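Phytase (Citrobacter braakii, PDB 3ZHC) is a bacterial phytase of the histidine phosphatase superfamily, branch 2, an enzyme family that joins an alpha/beta domain to a largely helical one. Local coordinates at residues B[74-79]-B[382-387]; B[241-246]-B[262-267]. The protein carries 2 engineered substitutions. All coordinates share one frame; numbering follows the deposited sequence. Where two conformers were deposited one is given.

Contact 1 (B[74-79]-B[382-387]); sequences GELVSE and RDIQPL
E79 carries the polar half of this contact, reaching from helix 71-90 to the non-helical 384-387 run. Its CB lies against L387, 3.9 Å from CD1, and CG follows the first torsion to a position beside the backbone N before the chain bends at chi2 (-63°). The bend takes CG past Q385 O, at 4.0 Å, and lays CD near P386 CA. At the tip, OE1 accepts a hydrogen bond from L387 N at 2.8 Å. The N-H...O angle of 173° makes this bond almost straight, although the N-H meets the carboxylate from above its plane, 42° out of it. The same oxygen sits 3.4 Å from P386 CA, so OE1 lies against that carbon as well as the amide N-H of L387. L387 returns the contact, its CD1 resting 3.6 Å from E79 O.

The apolar half is centred on I384, the first residue past the preceding helix to leave helical angles, where the chain makes a Schellman motif; its positive phi turns the chain out of the helix. From the L76 side chain, CD2 alone makes the close approach, 3.8 Å from I384 CA and somewhat farther from CG2, the two side chains crossing at about a right angle. E75 has CG anti to the backbone N and an extended chain, which brings OE2 to 3.6 Å from I384 CG2: carboxylate against methyl, a contact of van der Waals type.

Helix 71-90 adds two hydrogen bonds, R72 NH2 to R382 O at the helix exit and Q82 NE2 to L387 O farther along the loop. The loop thus runs alongside helix 71-90 between helix 378-382 and strand 394-398, while V77 on the same helix packs on helix 113-126.

Contact 2 (B[241-246]-B[262-267]); sequences IFLLQE and KEWRDL
Helix segments 241-246 and 262-267 pass with their axes 11.1 Å apart at closest and their N-to-C directions at 135°, an oblique crossing midway between perpendicular and antiparallel, in which the CA atoms of L243 and W264 are 8.2 Å apart. At such a separation the backbones do not touch each other, and W264 bridges the interval. Its indole is driven edge first at the turn containing F242, L243 and E246. The benzo-ring atom CH2 comes to 3.4 Å from F242 O, and CZ3 to 3.6 Å from L243 N; both backbone atoms lie at the edge of the indole, near its plane, so the tip of the ring points straight at the 242-243 peptide bond. F242 O already accepts the helical bond from E246 N, and the weakly positive C-H edge of the indole probably suits that carbonyl as a further neighbour.

E246 borders the same ring end. The backbone sets its CB 3.7 Å from W264 CH2; CG, anti to the backbone N, and the bend at chi2 (70°) then bring OE1 to 3.7 Å from CZ2. The carboxylate stands steeply to the indole, the planes 77° apart, so the two groups cross without stacking. One turn beyond W264 on its own helix, L267 meets F242 more loosely, CD1 to CD2 at 4.4 Å, and both side chains also pack on L188 of helix 182-192. L378 of helix 378-382 touches W264, L243 and E246.

Beyond the interface, K262 and D266 form salt bridges with E120 and K117 of the second subunit. Two sequence-adjacent helices, 231-247 and 260-280, are thus spaced by a tryptophan as they cross within the helical part of the histidine phosphatase branch 2 fold.

How the contacts relate
Contacts 1 and 2 have centres about 19 Å apart, yet R382 joins them directly. Its NE forms a salt bridge with E246 OE2 at 3.3 Å, and its NH1 donates a hydrogen bond to E246 O, so the side chain that borders the indole in contact 2 also meets the first residue of segment 382-387. Helix 378-382 serves both sites: L378 packs on contact 2 and M381 on L76 of contact 1. Along the chain, both segments of contact 2 fall between those of contact 1. Segments 74-79 and 241-246 both touch the RHGxRxP signature, which, judging from the family, probably lies at the active site: L76 on V41, L244 on R42.

Contact 1 (B[74-79]-B[382-387])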
loop_
_atom_site.group_PDB
_atom_site.type_symbol
_atom_site.label_atom_id
_atom_site.label_comp_id
_atom_site.label_asym_id
_atom_site.label_seq_id
_atom_site.Cartn_x
_atom_site.Cartn_y
_atom_site.Cartn_z
ATOM N N GLY B 74 -20.621 0.483 20.987
ATOM C CA GLY B 74 -21.965 0.939 20.664
ATOM C C GLY B 74 -22.003 2.440 20.395
ATOM O O GLY B 74 -22.547 2.864 19.399
ATOM N N GLU B 75 -21.403 3.220 21.295
ATOM C CA GLU B 75 -21.344 4.707 21.177
ATOM C C GLU B 75 -20.699 5.162 19.850
ATOM O O GLU B 75 -21.176 6.099 19.214
ATOM C CB GLU B 75 -20.604 5.319 22.378
ATOM C CG GLU B 75 -20.743 6.846 22.511
ATOM C CD GLU B 75 -20.013 7.432 23.751
ATOM O OE1 GLU B 75 -19.750 6.675 24.742
ATOM O OE2 GLU B 75 -19.705 8.657 23.729
ATOM N N LEU B 76 -19.623 4.485 19.447
ATOM C CA LEU B 76 -18.949 4.773 18.161
ATOM C C LEU B 76 -19.835 4.426 16.944
ATOM O O LEU B 76 -19.823 5.152 15.950
ATOM C CB LEU B 76 -17.597 4.048 18.073
ATOM C CG LEU B 76 -16.521 4.608 19.009
ATOM C CD1 LEU B 76 -15.357 3.658 19.133
ATOM C CD2 LEU B 76 -16.057 6.026 18.526
ATOM N N VAL B 77 -20.592 3.324 17.028
ATOM C CA VAL B 77 -21.538 2.967 15.945
ATOM C C VAL B 77 -22.693 4.013 15.884
ATOM O O VAL B 77 -23.150 4.351 14.793
ATOM C CB VAL B 77 -22.080 1.524 16.058
ATOM C CG1 VAL B 77 -23.149 1.255 14.987
ATOM C CG2 VAL B 77 -20.939 0.497 15.940
ATOM N N SER B 78 -23.141 4.515 17.052
ATOM C CA SER B 78 -24.203 5.550 17.096
ATOM C C SER B 78 -23.729 6.833 16.406
ATOM O O SER B 78 -24.517 7.522 15.793
ATOM C CB SER B 78 -24.672 5.833 18.538
ATOM O OG SER B 78 -23.651 6.439 19.316
ATOM N N GLU B 79 -22.421 7.138 16.515
ATOM C CA GLU B 79 -21.835 8.284 15.795
ATOM C C GLU B 79 -21.945 8.109 14.277
ATOM O O GLU B 79 -22.216 9.075 13.572
ATOM C CB GLU B 79 -20.357 8.518 16.179
ATOM C CG GLU B 79 -20.151 9.113 17.569
ATOM C CD GLU B 79 -20.759 10.501 17.724
ATOM O OE1 GLU B 79 -20.952 11.212 16.709
ATOM O OE2 GLU B 79 -21.047 10.876 18.863
ATOM N N ARG B 382 -10.521 6.452 19.090
ATOM C CA ARG B 382 -9.784 6.811 20.313
ATOM C C ARG B 382 -10.379 8.013 21.033
ATOM O O ARG B 382 -10.574 7.962 22.235
ATOM C CB ARG B 382 -8.307 7.111 19.960
ATOM C CG ARG B 382 -7.340 7.378 21.143
ATOM C CD ARG B 382 -7.226 6.191 22.005
ATOM N NE ARG B 382 -6.125 6.258 22.983
ATOM C CZ ARG B 382 -5.753 5.235 23.766
ATOM N NH1 ARG B 382 -6.383 4.048 23.698
ATOM N NH2 ARG B 382 -4.745 5.386 24.627
ATOM N N ASP B 383 -10.669 9.074 20.284
ATOM C CA ASP B 383 -11.242 10.318 20.834
ATOM C C ASP B 383 -12.774 10.339 20.927
ATOM O O ASP B 383 -13.329 11.236 21.556
ATOM C CB ASP B 383 -10.826 11.515 19.962
ATOM C CG ASP B 383 -9.326 11.696 19.864
ATOM O OD1 ASP B 383 -8.589 11.334 20.791
ATOM O OD2 ASP B 383 -8.886 12.220 18.832
ATOM N N ILE B 384 -13.447 9.348 20.299
ATOM C CA ILE B 384 -14.932 9.319 20.146
ATOM C C ILE B 384 -15.364 10.672 19.551
ATOM O O ILE B 384 -16.181 11.412 20.130
ATOM C CB ILE B 384 -15.705 8.972 21.453
ATOM C CG1 ILE B 384 -15.139 7.723 22.111
ATOM C CG2 ILE B 384 -17.207 8.774 21.152
ATOM C CD1 ILE B 384 -15.845 7.348 23.413
ATOM N N GLN B 385 -14.771 10.974 18.394
ATOM C CA GLN B 385 -15.000 12.199 17.673
ATOM C C GLN B 385 -16.479 12.315 17.283
ATOM O O GLN B 385 -16.993 11.420 16.606
ATOM C CB GLN B 385 -14.101 12.249 16.413
ATOM C CG GLN B 385 -14.352 13.440 15.439
ATOM C CD GLN B 385 -14.177 14.783 16.090
ATOM O OE1 GLN B 385 -13.160 15.044 16.736
ATOM N NE2 GLN B 385 -15.166 15.657 15.922
ATOM N N PRO B 386 -17.179 13.416 17.724
ATOM C CA PRO B 386 -18.578 13.584 17.279
ATOM C C PRO B 386 -18.647 13.766 15.755
ATOM O O PRO B 386 -17.938 14.614 15.214
ATOM C CB PRO B 386 -19.051 14.847 18.021
ATOM C CG PRO B 386 -17.796 15.546 18.471
ATOM C CD PRO B 386 -16.765 14.487 18.662
ATOM N N LEU B 387 -19.483 12.963 15.083
ATOM C CA LEU B 387 -19.594 13.004 13.607
ATOM C C LEU B 387 -20.809 13.814 13.138
ATOM O O LEU B 387 -21.877 13.760 13.750
ATOM C CB LEU B 387 -19.652 11.585 13.022
ATOM C CG LEU B 387 -18.455 10.657 13.279
ATOM C CD1 LEU B 387 -18.723 9.269 12.679
ATOM C CD2 LEU B 387 -17.177 11.241 12.725
#

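Contact 2 (B[241-246]-B[262-267])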
loop_
_atom_site.group_PDB
_atom_site.type_symbol
_atom_site.label_atom_id
_atom_site.label_comp_id
_atom_site.label_asym_id
_atom_site.label_seq_id
_atom_site.Cartn_x
_atom_site.Cartn_y
_atom_site.Cartn_z
ATOM N N ILE B 241 -6.177 -7.257 18.368
ATOM C CA ILE B 241 -6.367 -6.929 19.795
ATOM C C ILE B 241 -5.751 -5.542 20.082
ATOM O O ILE B 241 -6.381 -4.716 20.742
ATOM C CB ILE B 241 -5.830 -8.024 20.756
ATOM C CG1 ILE B 241 -6.666 -9.296 20.623
ATOM C CG2 ILE B 241 -5.869 -7.546 22.212
ATOM C CD1 ILE B 241 -6.131 -10.498 21.383
ATOM N N PHE B 242 -4.556 -5.284 19.569
ATOM C CA PHE B 242 -3.940 -3.950 19.770
ATOM C C PHE B 242 -4.817 -2.834 19.192
ATOM O O PHE B 242 -5.004 -1.810 19.849
ATOM C CB PHE B 242 -2.524 -3.862 19.212
ATOM C CG PHE B 242 -1.546 -4.855 19.819
ATOM C CD1 PHE B 242 -1.566 -5.168 21.189
ATOM C CD2 PHE B 242 -0.568 -5.461 19.008
ATOM C CE1 PHE B 242 -0.642 -6.081 21.735
ATOM C CE2 PHE B 242 0.358 -6.374 19.548
ATOM C CZ PHE B 242 0.320 -6.684 20.905
ATOM N N LEU B 243 -5.353 -3.046 17.980
ATOM C CA LEU B 243 -6.275 -2.083 17.347
ATOM C C LEU B 243 -7.496 -1.864 18.211
ATOM O O LEU B 243 -7.897 -0.729 18.435
ATOM C CB LEU B 243 -6.740 -2.558 15.969
ATOM C CG LEU B 243 -7.559 -1.521 15.166
ATOM C CD1 LEU B 243 -6.683 -0.850 14.104
ATOM C CD2 LEU B 243 -8.801 -2.151 14.536
ATOM N N LEU B 244 -8.088 -2.972 18.686
ATOM C CA LEU B 244 -9.271 -2.916 19.586
ATOM C C LEU B 244 -8.973 -2.145 20.887
ATOM O O LEU B 244 -9.788 -1.316 21.317
ATOM C CB LEU B 244 -9.791 -4.314 19.884
ATOM C CG LEU B 244 -10.449 -5.017 18.665
ATOM C CD1 LEU B 244 -10.571 -6.546 18.896
ATOM C CD2 LEU B 244 -11.800 -4.403 18.310
ATOM N N GLN B 245 -7.807 -2.412 21.499
ATOM C CA GLN B 245 -7.379 -1.674 22.716
ATOM C C GLN B 245 -7.390 -0.148 22.477
ATOM O O GLN B 245 -7.954 0.624 23.289
ATOM C CB GLN B 245 -5.982 -2.098 23.162
ATOM C CG GLN B 245 -5.890 -3.447 23.753
ATOM C CD GLN B 245 -4.450 -3.878 24.015
ATOM O OE1 GLN B 245 -3.492 -3.139 23.721
ATOM N NE2 GLN B 245 -4.285 -5.073 24.572
ATOM N N GLU B 246 -6.770 0.259 21.360
ATOM C CA GLU B 246 -6.709 1.662 20.938
ATOM C C GLU B 246 -8.118 2.241 20.699
ATOM O O GLU B 246 -8.485 3.258 21.298
ATOM C CB GLU B 246 -5.857 1.788 19.671
ATOM C CG GLU B 246 -5.578 3.228 19.169
ATOM C CD GLU B 246 -4.640 4.035 20.062
ATOM O OE1 GLU B 246 -3.746 3.475 20.709
ATOM O OE2 GLU B 246 -4.808 5.257 20.098
ATOM N N LYS B 262 3.243 4.037 10.925
ATOM C CA LYS B 262 4.082 3.046 10.256
ATOM C C LYS B 262 4.054 1.712 10.988
ATOM O O LYS B 262 3.818 0.676 10.373
ATOM C CB LYS B 262 5.538 3.499 10.143
ATOM C CG LYS B 262 6.261 2.845 8.980
ATOM C CD LYS B 262 7.618 2.309 9.316
ATOM C CE LYS B 262 7.554 0.971 10.034
ATOM N NZ LYS B 262 8.865 0.236 9.928
ATOM N N GLU B 263 4.299 1.746 12.305
ATOM C CA GLU B 263 4.265 0.515 13.116
ATOM C C GLU B 263 2.827 -0.056 13.217
ATOM O O GLU B 263 2.658 -1.262 13.260
ATOM C CB GLU B 263 4.905 0.724 14.495
ATOM C CG GLU B 263 6.474 0.853 14.426
ATOM C CD GLU B 263 7.130 0.954 15.811
ATOM O OE1 GLU B 263 6.383 1.057 16.834
ATOM O OE2 GLU B 263 8.412 0.929 15.882
ATOM N N TRP B 264 1.819 0.816 13.240
ATOM C CA TRP B 264 0.408 0.373 13.222
ATOM C C TRP B 264 0.084 -0.441 11.990
ATOM O O TRP B 264 -0.577 -1.479 12.096
ATOM C CB TRP B 264 -0.581 1.560 13.320
ATOM C CG TRP B 264 -0.913 1.921 14.678
ATOM C CD1 TRP B 264 -0.548 3.054 15.343
ATOM C CD2 TRP B 264 -1.688 1.149 15.591
ATOM N NE1 TRP B 264 -1.054 3.039 16.612
ATOM C CE2 TRP B 264 -1.757 1.880 16.798
ATOM C CE3 TRP B 264 -2.340 -0.107 15.509
ATOM C CZ2 TRP B 264 -2.452 1.407 17.938
ATOM C CZ3 TRP B 264 -3.037 -0.584 16.647
ATOM C CH2 TRP B 264 -3.081 0.183 17.846
ATOM N N ARG B 265 0.551 0.025 10.826
ATOM C CA ARG B 265 0.292 -0.671 9.565
ATOM C C ARG B 265 1.183 -1.893 9.382
ATOM O O ARG B 265 0.740 -2.849 8.758
ATOM C CB ARG B 265 0.359 0.294 8.368
ATOM C CG ARG B 265 -0.842 1.300 8.387
ATOM C CD ARG B 265 -1.068 1.947 7.048
ATOM N NE ARG B 265 -2.254 2.794 7.027
ATOM C CZ ARG B 265 -3.501 2.415 6.691
ATOM N NH1 ARG B 265 -3.799 1.144 6.327
ATOM N NH2 ARG B 265 -4.471 3.327 6.718
ATOM N N ASP B 266 2.425 -1.875 9.918
ATOM C CA ASP B 266 3.259 -3.110 9.990
ATOM C C ASP B 266 2.505 -4.196 10.697
ATOM O O ASP B 266 2.454 -5.330 10.234
ATOM C CB ASP B 266 4.562 -2.904 10.798
ATOM C CG ASP B 266 5.660 -2.229 10.028
ATOM O OD1 ASP B 266 5.481 -1.876 8.839
ATOM O OD2 ASP B 266 6.755 -2.052 10.644
ATOM N N LEU B 267 1.922 -3.841 11.848
ATOM C CA LEU B 267 1.169 -4.795 12.672
ATOM C C LEU B 267 -0.085 -5.282 11.962
ATOM O O LEU B 267 -0.260 -6.467 11.749
ATOM C CB LEU B 267 0.803 -4.162 14.028
ATOM C CG LEU B 267 1.999 -3.895 14.956
ATOM C CD1 LEU B 267 1.606 -2.975 16.106
ATOM C CD2 LEU B 267 2.570 -5.197 15.466
#